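Local coordinates for CrmK (Actinoalloteichus sp. WH1-2216-6, PDB 5I1V), which is a flavin-dependent oxidase with covalently bound FAD that takes part in recycling a shunt product in caerulomycin biosynthesis, at residues V228-A233 and L278-Q283; Y265-C270 and E376-G381; S344-G349 and S399-Y404. All coordinates share one frame; numbering follows the deposited sequence. Where two conformers were deposited one is given.

Three strand pairings, all drawn from one antiparallel sheet, show how a single layer can run from a remote flank to the edge of a flavin site. Contacts 1 and 2 join through neighbouring strands 277-285 and 265-271, their centres about 12 Å apart; contacts 2 and 3 join through 374-379 and 400-408, with centres about 9 Å apart. Contacts 1 and 3 do not touch, and their centres stand about 19 Å apart. Along the chain, contact 1 closes before contact 3 opens, while contact 2 interleaves with each. Helix 237-253 packs on side chains of all three. Contact 1 is remote from the annotated sites, whereas contacts 2 and 3 lie beside FAD-binding residues.

Contact 1 of 3, residues V228-A233 and L278-Q283; sequences VSWSWA and LAMHAQ
Four backbone hydrogen bonds join Val228-Ser231 to Leu278-Gln283 as antiparallel neighbours in the large sheet of this FAD-linked oxidoreductase. They form two reciprocal pairs. Val228 N gives its hydrogen to Met280 O at 2.8 Å, lying in the carbonyl plane, and Met280 N returns one to Val228 O from above that carbonyl's plane. Two residues along, Trp230 and Leu278 repeat the exchange: Leu278 N approaches Trp230 O in plane, while Trp230 N sits above the plane of Leu278 O. Between these hydrogen-bonded pairs lies the non-hydrogen-bonded pair Ser229-Ala279, where the strands close to 4.3 Å between the two CA atoms. Here Ser229 CA comes within 3.1 Å of Leu278 O in a CA-H...O contact.

Val228, Trp230, Leu278 and Met280 share one face of the sheet. The Trp230 indole, with CG anti to the carbonyl carbon (chi1 -66°), lies with its six-membered ring beside the opposite strand; Met280 CB meets Trp230 CZ3 at 3.8 Å in the plane of the ring, at its edge. Val228 CG1 covers part of one indole face, offset toward the rim. Met280 starts out extended, then bends at chi3 (86°), which carries CE alongside Val228 CG2 at 3.8 Å. This apolar layer is closed by helices 237-253 and 291-303: Leu243 meets both Trp230 and Leu278, and Leu299 meets both Val228 and Met280.

Beyond the strand end, the chain turns into a 3-10 segment and Trp232 reaches back obliquely to Leu278. Its indole N-H is bonded outside the pair, to Phe271 O, and the ring also meets that of Tyr360. On the Leu278 side a single methyl makes the closest approaches to this indole, CD1 lying 3.3 Å from Trp232 NE1 and 3.7 Å from Trp232 CE2.

Contact 2 of 3, residues Y265-C270 and E376-G381; sequences YALLEC and EYIAYG
Leucine, isoleucine and tyrosine side chains form the apolar centre where Tyr265-Cys270 pairs with Glu376-Ala379, two antiparallel strands in the middle of the large sheet. On one face Leu267 and Ile378 lie side by side across a non-hydrogen-bonded pair, with Leu267 CD1 3.7 Å from Ile378 CG1. Tyr265 extends this row: its CG is anti to the backbone N (chi1 165°), so the ring swings toward the other strand and presents its edge to Ile378 CG2 and to Ala379 O. The phenol oxygen, Tyr265 OH, reaches within 3.6 Å of Ile378 CG2. Phe123 packs against Tyr265 and Tyr138 against Ile378; both are FAD-binding residues, so this face borders the flavin site.

The opposite face carries Leu268 and Tyr377. Leu268 CD2 approaches the tyrosine ring obliquely, while Cys270 SG lies 89° off the ring normal and 5.2 Å from the Tyr377 centroid, a sulfur-aromatic contact at the edge. Helix 237-253 covers this side through Phe247 and Leu248, and Tyr377 OH is hydrogen-bonded with His351 ND1.

Backbone bonds stitch the strands together. Leu268 and Tyr377 exchange two, each meeting its carbonyl in plane, and Ala379 N donates to Ala266 O at 3.1 Å, nearly along the C=O axis. At the polar edge Glu269 and Glu376 run alongside each other with their carboxylate planes 80° apart. This close approach of like charges would tend to raise the pKa of one acid, since Glu269 OE2 lies only 3.0 Å from Glu376 OE2.

Contact 3 of 3, residues S344-G349 and S399-Y404; sequences SADLRG and SLKTFY
Lys401 leaves strand 400-404 beside Asp346 of the antiparallel strand 344-347, and its route shows how a long side chain can run alongside its cross-strand partner and bend onto it at the tip. CG stands anti to the carbonyl carbon (chi1 -65°). Lys401 CB and CG both pass Asp346 OD1, each at 3.7 Å, so the aliphatic base runs along the carboxylate. Chi3 then sets CE, and the bend at chi4 (-75°) brings NZ onto OD2. At the tip, Lys401 NZ donates to Asp346 OD2 at 2.7 Å, a salt bridge entered from above the carboxylate plane. The other carboxylate oxygen, OD1, accepts from a water that also donates to Thr402 O and accepts from Ser344 OG, itself also hydrogen-bonded with Tyr446 N, so both oxygens of this buried acid are engaged. The ammonium makes cation-pi contacts with Tyr380 and with the FAD-binding Tyr446, a setting that probably stabilises its charge.

On the other face, Thr402 OG1 takes the crowded position between backbone N and carbonyl carbon (chi1 79°) and donates to Ala345 O at 2.6 Å, on a lone pair in the carbonyl plane. Thr402 N reaches the same oxygen from above that plane, giving it two donors. Leu347 CD1 packs on Thr402 CG2 and on Leu400 CD2. At the strand end a classic beta bulge sets both Ser399 and Leu400 opposite Leu347, whose O accepts from Ser399 N at 2.9 Å and from Leu400 N at 3.2 Å.

Within the sheet, strand 400-408 lies between 374-379 and 339-347, and 442-444 follows beyond the latter. Helix 237-253 packs on Leu400 through Leu248 and Gln251, whereas Lys401 touches Tyr138 on the side where FAD is bound.

Contact 1 of 3, residues V228-A233 and L278-Q283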
loop_
_atom_site.group_PDB
_atom_site.type_symbol
_atom_site.label_atom_id
_atom_site.label_comp_id
_atom_site.label_asym_id
_atom_site.label_seq_id
_atom_site.Cartn_x
_atom_site.Cartn_y
_atom_site.Cartn_z
ATOM N N VAL A 228 -4.426 -4.666 21.465
ATOM C CA VAL A 228 -4.193 -5.485 22.634
ATOM C C VAL A 228 -3.382 -6.674 22.184
ATOM O O VAL A 228 -3.590 -7.162 21.104
ATOM C CB VAL A 228 -5.533 -5.937 23.198
ATOM C CG1 VAL A 228 -5.353 -6.701 24.498
ATOM C CG2 VAL A 228 -6.407 -4.739 23.461
ATOM N N SER A 229 -2.458 -7.162 23.007
ATOM C CA SER A 229 -1.805 -8.439 22.741
ATOM C C SER A 229 -1.626 -9.218 24.034
ATOM O O SER A 229 -1.410 -8.624 25.083
ATOM C CB SER A 229 -0.442 -8.221 22.100
ATOM O OG SER A 229 0.263 -7.251 22.833
ATOM N N TRP A 230 -1.725 -10.542 23.942
ATOM C CA TRP A 230 -1.531 -11.433 25.082
ATOM C C TRP A 230 -0.349 -12.341 24.767
ATOM O O TRP A 230 -0.302 -12.954 23.718
ATOM C CB TRP A 230 -2.755 -12.311 25.328
ATOM C CG TRP A 230 -3.992 -11.639 25.750
ATOM C CD1 TRP A 230 -4.485 -11.567 27.019
ATOM C CD2 TRP A 230 -4.947 -10.990 24.902
ATOM N NE1 TRP A 230 -5.672 -10.886 27.025
ATOM C CE2 TRP A 230 -5.982 -10.520 25.735
ATOM C CE3 TRP A 230 -5.002 -10.719 23.519
ATOM C CZ2 TRP A 230 -7.091 -9.810 25.235
ATOM C CZ3 TRP A 230 -6.106 -10.046 23.020
ATOM C CH2 TRP A 230 -7.146 -9.602 23.883
ATOM N N SER A 231 0.611 -12.457 25.683
ATOM C CA SER A 231 1.830 -13.198 25.365
ATOM C C SER A 231 1.547 -14.687 25.351
ATOM O O SER A 231 0.967 -15.223 26.312
ATOM C CB SER A 231 2.959 -12.868 26.369
ATOM O OG SER A 231 4.046 -13.772 26.181
ATOM N N TRP A 232 1.989 -15.375 24.297
ATOM C CA TRP A 232 1.903 -16.820 24.256
ATOM C C TRP A 232 2.755 -17.475 25.396
ATOM O O TRP A 232 2.412 -18.540 25.893
ATOM C CB TRP A 232 2.376 -17.382 22.911
ATOM C CG TRP A 232 1.230 -17.745 22.031
ATOM C CD1 TRP A 232 0.775 -17.055 20.920
ATOM C CD2 TRP A 232 0.362 -18.873 22.184
ATOM N NE1 TRP A 232 -0.313 -17.694 20.399
ATOM C CE2 TRP A 232 -0.589 -18.809 21.145
ATOM C CE3 TRP A 232 0.299 -19.940 23.097
ATOM C CZ2 TRP A 232 -1.586 -19.762 20.989
ATOM C CZ3 TRP A 232 -0.701 -20.907 22.941
ATOM C CH2 TRP A 232 -1.629 -20.807 21.886
ATOM N N ALA A 233 3.845 -16.830 25.760
ATOM C CA ALA A 233 4.735 -17.365 26.819
ATOM C C ALA A 233 4.002 -17.475 28.155
ATOM O O ALA A 233 4.452 -18.190 29.063
ATOM C CB ALA A 233 5.945 -16.463 26.961
ATOM N N LEU A 278 -1.283 -13.499 20.993
ATOM C CA LEU A 278 -2.624 -13.286 20.412
ATOM C C LEU A 278 -2.783 -11.791 20.302
ATOM O O LEU A 278 -2.166 -11.075 21.056
ATOM C CB LEU A 278 -3.729 -13.775 21.331
ATOM C CG LEU A 278 -4.170 -15.239 21.462
ATOM C CD1 LEU A 278 -3.282 -16.259 20.825
ATOM C CD2 LEU A 278 -4.436 -15.615 22.903
ATOM N N ALA A 279 -3.585 -11.296 19.340
ATOM C CA ALA A 279 -3.666 -9.872 19.134
ATOM C C ALA A 279 -5.131 -9.506 18.916
ATOM O O ALA A 279 -5.888 -10.287 18.371
ATOM C CB ALA A 279 -2.840 -9.472 17.920
ATOM N N MET A 280 -5.550 -8.356 19.398
ATOM C CA MET A 280 -6.873 -7.872 19.069
ATOM C C MET A 280 -6.832 -6.396 18.763
ATOM O O MET A 280 -6.065 -5.653 19.380
ATOM C CB MET A 280 -7.859 -8.155 20.191
ATOM C CG MET A 280 -9.188 -7.430 20.002
ATOM S SD MET A 280 -10.274 -7.745 21.370
ATOM C CE MET A 280 -9.684 -6.461 22.450
ATOM N N HIS A 281 -7.635 -5.986 17.778
ATOM C CA HIS A 281 -7.884 -4.566 17.610
ATOM C C HIS A 281 -9.370 -4.291 17.735
ATOM O O HIS A 281 -10.215 -5.092 17.345
ATOM C CB HIS A 281 -7.311 -4.004 16.308
ATOM C CG HIS A 281 -7.830 -4.671 15.082
ATOM N ND1 HIS A 281 -7.132 -5.661 14.432
ATOM C CD2 HIS A 281 -8.986 -4.514 14.402
ATOM C CE1 HIS A 281 -7.826 -6.073 13.387
ATOM N NE2 HIS A 281 -8.952 -5.388 13.341
ATOM N N ALA A 282 -9.674 -3.168 18.369
ATOM C CA ALA A 282 -11.031 -2.727 18.555
ATOM C C ALA A 282 -11.135 -1.240 18.342
ATOM O O ALA A 282 -10.146 -0.486 18.550
ATOM C CB ALA A 282 -11.540 -3.115 19.921
ATOM N N GLN A 283 -12.312 -0.821 17.870
ATOM C CA GLN A 283 -12.566 0.557 17.563
ATOM C C GLN A 283 -14.003 0.865 17.826
ATOM O O GLN A 283 -14.841 0.012 17.702
ATOM C CB GLN A 283 -12.199 0.892 16.084
ATOM C CG GLN A 283 -13.031 0.148 15.058
ATOM C CD GLN A 283 -12.639 0.323 13.597
ATOM O OE1 GLN A 283 -11.531 0.088 13.206
ATOM N NE2 GLN A 283 -13.594 0.695 12.780
#

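Contact 2 of 3, residues Y265-C270 and E376-G381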
loop_
_atom_site.group_PDB
_atom_site.type_symbol
_atom_site.label_atom_id
_atom_site.label_comp_id
_atom_site.label_asym_id
_atom_site.label_seq_id
_atom_site.Cartn_x
_atom_site.Cartn_y
_atom_site.Cartn_z
ATOM N N TYR A 265 -16.437 -2.316 17.018
ATOM C CA TYR A 265 -16.011 -3.386 16.107
ATOM C C TYR A 265 -14.698 -3.934 16.633
ATOM O O TYR A 265 -13.763 -3.178 16.893
ATOM C CB TYR A 265 -15.767 -2.814 14.698
ATOM C CG TYR A 265 -14.999 -3.755 13.797
ATOM C CD1 TYR A 265 -15.624 -4.876 13.237
ATOM C CD2 TYR A 265 -13.651 -3.548 13.519
ATOM C CE1 TYR A 265 -14.936 -5.756 12.437
ATOM C CE2 TYR A 265 -12.940 -4.444 12.735
ATOM C CZ TYR A 265 -13.597 -5.548 12.195
ATOM O OH TYR A 265 -12.908 -6.425 11.384
ATOM N N ALA A 266 -14.606 -5.243 16.738
ATOM C CA ALA A 266 -13.361 -5.848 17.192
ATOM C C ALA A 266 -12.992 -7.109 16.444
ATOM O O ALA A 266 -13.875 -7.881 16.026
ATOM C CB ALA A 266 -13.454 -6.114 18.673
ATOM N N LEU A 267 -11.684 -7.307 16.277
ATOM C CA LEU A 267 -11.155 -8.495 15.646
ATOM C C LEU A 267 -10.105 -9.125 16.564
ATOM O O LEU A 267 -9.153 -8.468 16.956
ATOM C CB LEU A 267 -10.535 -8.132 14.314
ATOM C CG LEU A 267 -10.083 -9.291 13.426
ATOM C CD1 LEU A 267 -10.285 -9.024 11.935
ATOM C CD2 LEU A 267 -8.625 -9.567 13.647
ATOM N N LEU A 268 -10.275 -10.410 16.845
ATOM C CA LEU A 268 -9.352 -11.166 17.690
ATOM C C LEU A 268 -8.535 -12.105 16.789
ATOM O O LEU A 268 -9.095 -12.899 16.090
ATOM C CB LEU A 268 -10.154 -11.974 18.669
ATOM C CG LEU A 268 -9.343 -12.873 19.601
ATOM C CD1 LEU A 268 -8.390 -12.052 20.461
ATOM C CD2 LEU A 268 -10.353 -13.665 20.413
ATOM N N GLU A 269 -7.220 -11.987 16.779
ATOM C CA GLU A 269 -6.396 -12.835 15.934
ATOM C C GLU A 269 -5.693 -13.818 16.846
ATOM O O GLU A 269 -4.836 -13.427 17.641
ATOM C CB GLU A 269 -5.329 -12.049 15.203
ATOM C CG GLU A 269 -5.850 -10.993 14.268
ATOM C CD GLU A 269 -4.753 -10.390 13.389
ATOM O OE1 GLU A 269 -4.422 -9.203 13.601
ATOM O OE2 GLU A 269 -4.217 -11.115 12.497
ATOM N N CYS A 270 -6.028 -15.078 16.683
ATOM C CA CYS A 270 -5.396 -16.131 17.450
ATOM C C CYS A 270 -4.328 -16.842 16.630
ATOM O O CYS A 270 -4.591 -17.863 16.039
ATOM C CB CYS A 270 -6.461 -17.128 17.871
ATOM S SG CYS A 270 -7.812 -16.350 18.764
ATOM N N GLU A 376 -8.965 -16.210 13.201
ATOM C CA GLU A 376 -9.485 -14.927 13.628
ATOM C C GLU A 376 -10.970 -14.976 13.861
ATOM O O GLU A 376 -11.706 -15.641 13.131
ATOM C CB GLU A 376 -9.227 -13.846 12.560
ATOM C CG GLU A 376 -7.824 -13.741 12.030
ATOM C CD GLU A 376 -7.654 -12.605 10.991
ATOM O OE1 GLU A 376 -8.653 -12.144 10.366
ATOM O OE2 GLU A 376 -6.497 -12.178 10.791
ATOM N N TYR A 377 -11.402 -14.220 14.865
ATOM C CA TYR A 377 -12.809 -14.014 15.149
ATOM C C TYR A 377 -13.153 -12.560 14.854
ATOM O O TYR A 377 -12.585 -11.656 15.424
ATOM C CB TYR A 377 -13.085 -14.320 16.612
ATOM C CG TYR A 377 -12.928 -15.755 16.964
ATOM C CD1 TYR A 377 -13.997 -16.624 16.855
ATOM C CD2 TYR A 377 -11.731 -16.247 17.444
ATOM C CE1 TYR A 377 -13.883 -17.939 17.209
ATOM C CE2 TYR A 377 -11.612 -17.575 17.799
ATOM C CZ TYR A 377 -12.698 -18.405 17.701
ATOM O OH TYR A 377 -12.579 -19.728 18.032
ATOM N N ILE A 378 -14.115 -12.351 13.977
ATOM C CA ILE A 378 -14.406 -11.030 13.412
ATOM C C ILE A 378 -15.839 -10.611 13.713
ATOM O O ILE A 378 -16.765 -11.253 13.278
ATOM C CB ILE A 378 -14.244 -11.072 11.876
ATOM C CG1 ILE A 378 -12.861 -11.608 11.508
ATOM C CG2 ILE A 378 -14.461 -9.677 11.264
ATOM C CD1 ILE A 378 -12.737 -12.203 10.129
ATOM N N ALA A 379 -15.999 -9.531 14.451
ATOM C CA ALA A 379 -17.287 -9.000 14.813
ATOM C C ALA A 379 -18.064 -8.665 13.526
ATOM O O ALA A 379 -17.461 -8.287 12.539
ATOM C CB ALA A 379 -17.105 -7.761 15.634
ATOM N N TYR A 380 -19.369 -8.922 13.546
ATOM C CA TYR A 380 -20.241 -8.799 12.360
ATOM C C TYR A 380 -21.665 -8.535 12.826
ATOM O O TYR A 380 -21.867 -8.178 13.991
ATOM C CB TYR A 380 -20.143 -10.108 11.573
ATOM C CG TYR A 380 -20.644 -10.138 10.157
ATOM C CD1 TYR A 380 -20.134 -9.304 9.161
ATOM C CD2 TYR A 380 -21.629 -11.021 9.806
ATOM C CE1 TYR A 380 -20.616 -9.385 7.866
ATOM C CE2 TYR A 380 -22.100 -11.134 8.518
ATOM C CZ TYR A 380 -21.586 -10.306 7.541
ATOM O OH TYR A 380 -22.098 -10.410 6.256
ATOM N N GLY A 381 -22.652 -8.666 11.925
ATOM C CA GLY A 381 -24.033 -8.454 12.294
ATOM C C GLY A 381 -24.411 -7.000 12.193
ATOM O O GLY A 381 -24.156 -6.348 11.147
#

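Contact 3 of 3, residues S344-G349 and S399-Y404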
loop_
_atom_site.group_PDB
_atom_site.type_symbol
_atom_site.label_atom_id
_atom_site.label_comp_id
_atom_site.label_asym_id
_atom_site.label_seq_id
_atom_site.Cartn_x
_atom_site.Cartn_y
_atom_site.Cartn_z
ATOM N N SER A 344 -12.788 -20.305 5.940
ATOM C CA SER A 344 -13.811 -19.444 6.439
ATOM C C SER A 344 -14.885 -20.278 7.115
ATOM O O SER A 344 -15.145 -21.404 6.690
ATOM C CB SER A 344 -14.368 -18.679 5.229
ATOM O OG SER A 344 -15.728 -18.416 5.336
ATOM N N ALA A 345 -15.479 -19.738 8.172
ATOM C CA ALA A 345 -16.614 -20.372 8.895
ATOM C C ALA A 345 -17.345 -19.257 9.660
ATOM O O ALA A 345 -16.751 -18.516 10.431
ATOM C CB ALA A 345 -16.163 -21.502 9.841
ATOM N N ASP A 346 -18.633 -19.135 9.446
ATOM C CA ASP A 346 -19.420 -18.100 10.113
ATOM C C ASP A 346 -20.357 -18.683 11.134
ATOM O O ASP A 346 -20.851 -19.773 10.938
ATOM C CB ASP A 346 -20.197 -17.308 9.053
ATOM C CG ASP A 346 -19.263 -16.640 8.068
ATOM O OD1 ASP A 346 -18.009 -16.635 8.356
ATOM O OD2 ASP A 346 -19.771 -16.149 7.026
ATOM N N LEU A 347 -20.592 -17.923 12.205
ATOM C CA LEU A 347 -21.204 -18.420 13.455
ATOM C C LEU A 347 -22.388 -17.552 13.828
ATOM O O LEU A 347 -22.375 -16.330 13.592
ATOM C CB LEU A 347 -20.222 -18.330 14.627
ATOM C CG LEU A 347 -18.984 -19.224 14.619
ATOM C CD1 LEU A 347 -17.982 -18.730 15.647
ATOM C CD2 LEU A 347 -19.362 -20.675 14.896
ATOM N N ARG A 348 -23.391 -18.165 14.433
ATOM C CA ARG A 348 -24.495 -17.394 15.048
ATOM C C ARG A 348 -24.661 -17.848 16.501
ATOM O O ARG A 348 -25.581 -17.427 17.187
ATOM C CB ARG A 348 -25.804 -17.558 14.270
ATOM C CG ARG A 348 -26.216 -19.018 14.105
ATOM C CD ARG A 348 -27.308 -19.232 13.067
ATOM N NE ARG A 348 -28.587 -18.792 13.584
ATOM C CZ ARG A 348 -29.184 -17.629 13.309
ATOM N NH1 ARG A 348 -28.654 -16.731 12.469
ATOM N NH2 ARG A 348 -30.357 -17.365 13.882
ATOM N N GLY A 349 -23.729 -18.680 16.952
ATOM C CA GLY A 349 -23.663 -19.156 18.328
ATOM C C GLY A 349 -22.194 -19.364 18.630
ATOM O O GLY A 349 -21.333 -19.209 17.724
ATOM N N SER A 399 -23.662 -13.818 13.088
ATOM C CA SER A 399 -23.378 -12.803 14.083
ATOM C C SER A 399 -21.911 -12.463 14.073
ATOM O O SER A 399 -21.515 -11.384 14.487
ATOM C CB SER A 399 -23.708 -13.344 15.495
ATOM O OG SER A 399 -25.072 -13.641 15.583
ATOM N N LEU A 400 -21.110 -13.423 13.621
ATOM C CA LEU A 400 -19.696 -13.408 13.815
ATOM C C LEU A 400 -19.053 -14.218 12.670
ATOM O O LEU A 400 -19.602 -15.225 12.250
ATOM C CB LEU A 400 -19.379 -14.014 15.189
ATOM C CG LEU A 400 -17.968 -13.693 15.637
ATOM C CD1 LEU A 400 -17.900 -13.259 17.076
ATOM C CD2 LEU A 400 -17.084 -14.899 15.364
ATOM N N LYS A 401 -17.958 -13.722 12.135
ATOM C CA LYS A 401 -17.213 -14.404 11.107
ATOM C C LYS A 401 -15.893 -14.924 11.671
ATOM O O LYS A 401 -15.319 -14.337 12.617
ATOM C CB LYS A 401 -16.944 -13.493 9.930
ATOM C CG LYS A 401 -18.184 -13.052 9.194
ATOM C CD LYS A 401 -17.821 -12.265 7.947
ATOM C CE LYS A 401 -18.826 -12.464 6.828
ATOM N NZ LYS A 401 -18.648 -13.789 6.208
ATOM N N THR A 402 -15.437 -16.054 11.134
ATOM C CA THR A 402 -14.124 -16.566 11.472
ATOM C C THR A 402 -13.392 -16.895 10.162
ATOM O O THR A 402 -14.002 -17.271 9.168
ATOM C CB THR A 402 -14.141 -17.818 12.384
ATOM O OG1 THR A 402 -14.429 -18.979 11.598
ATOM C CG2 THR A 402 -15.141 -17.649 13.548
ATOM N N PHE A 403 -12.084 -16.742 10.223
ATOM C CA PHE A 403 -11.189 -16.773 9.100
ATOM C C PHE A 403 -9.950 -17.537 9.595
ATOM O O PHE A 403 -9.569 -17.398 10.759
ATOM C CB PHE A 403 -10.871 -15.313 8.767
ATOM C CG PHE A 403 -9.869 -15.132 7.678
ATOM C CD1 PHE A 403 -10.168 -15.523 6.377
ATOM C CD2 PHE A 403 -8.648 -14.554 7.931
ATOM C CE1 PHE A 403 -9.238 -15.352 5.358
ATOM C CE2 PHE A 403 -7.718 -14.372 6.917
ATOM C CZ PHE A 403 -8.014 -14.773 5.627
ATOM N N TYR A 404 -9.367 -18.363 8.725
ATOM C CA TYR A 404 -8.183 -19.158 8.995
ATOM C C TYR A 404 -7.201 -18.855 7.877
ATOM O O TYR A 404 -7.621 -18.772 6.705
ATOM C CB TYR A 404 -8.482 -20.639 8.920
ATOM C CG TYR A 404 -9.520 -21.119 9.877
ATOM C CD1 TYR A 404 -10.850 -20.720 9.784
ATOM C CD2 TYR A 404 -9.183 -22.020 10.888
ATOM C CE1 TYR A 404 -11.809 -21.201 10.671
ATOM C CE2 TYR A 404 -10.131 -22.471 11.783
ATOM C CZ TYR A 404 -11.426 -22.069 11.687
ATOM O OH TYR A 404 -12.337 -22.604 12.583
HETATM O O HOH W 1 -15.648 -16.216 7.219
#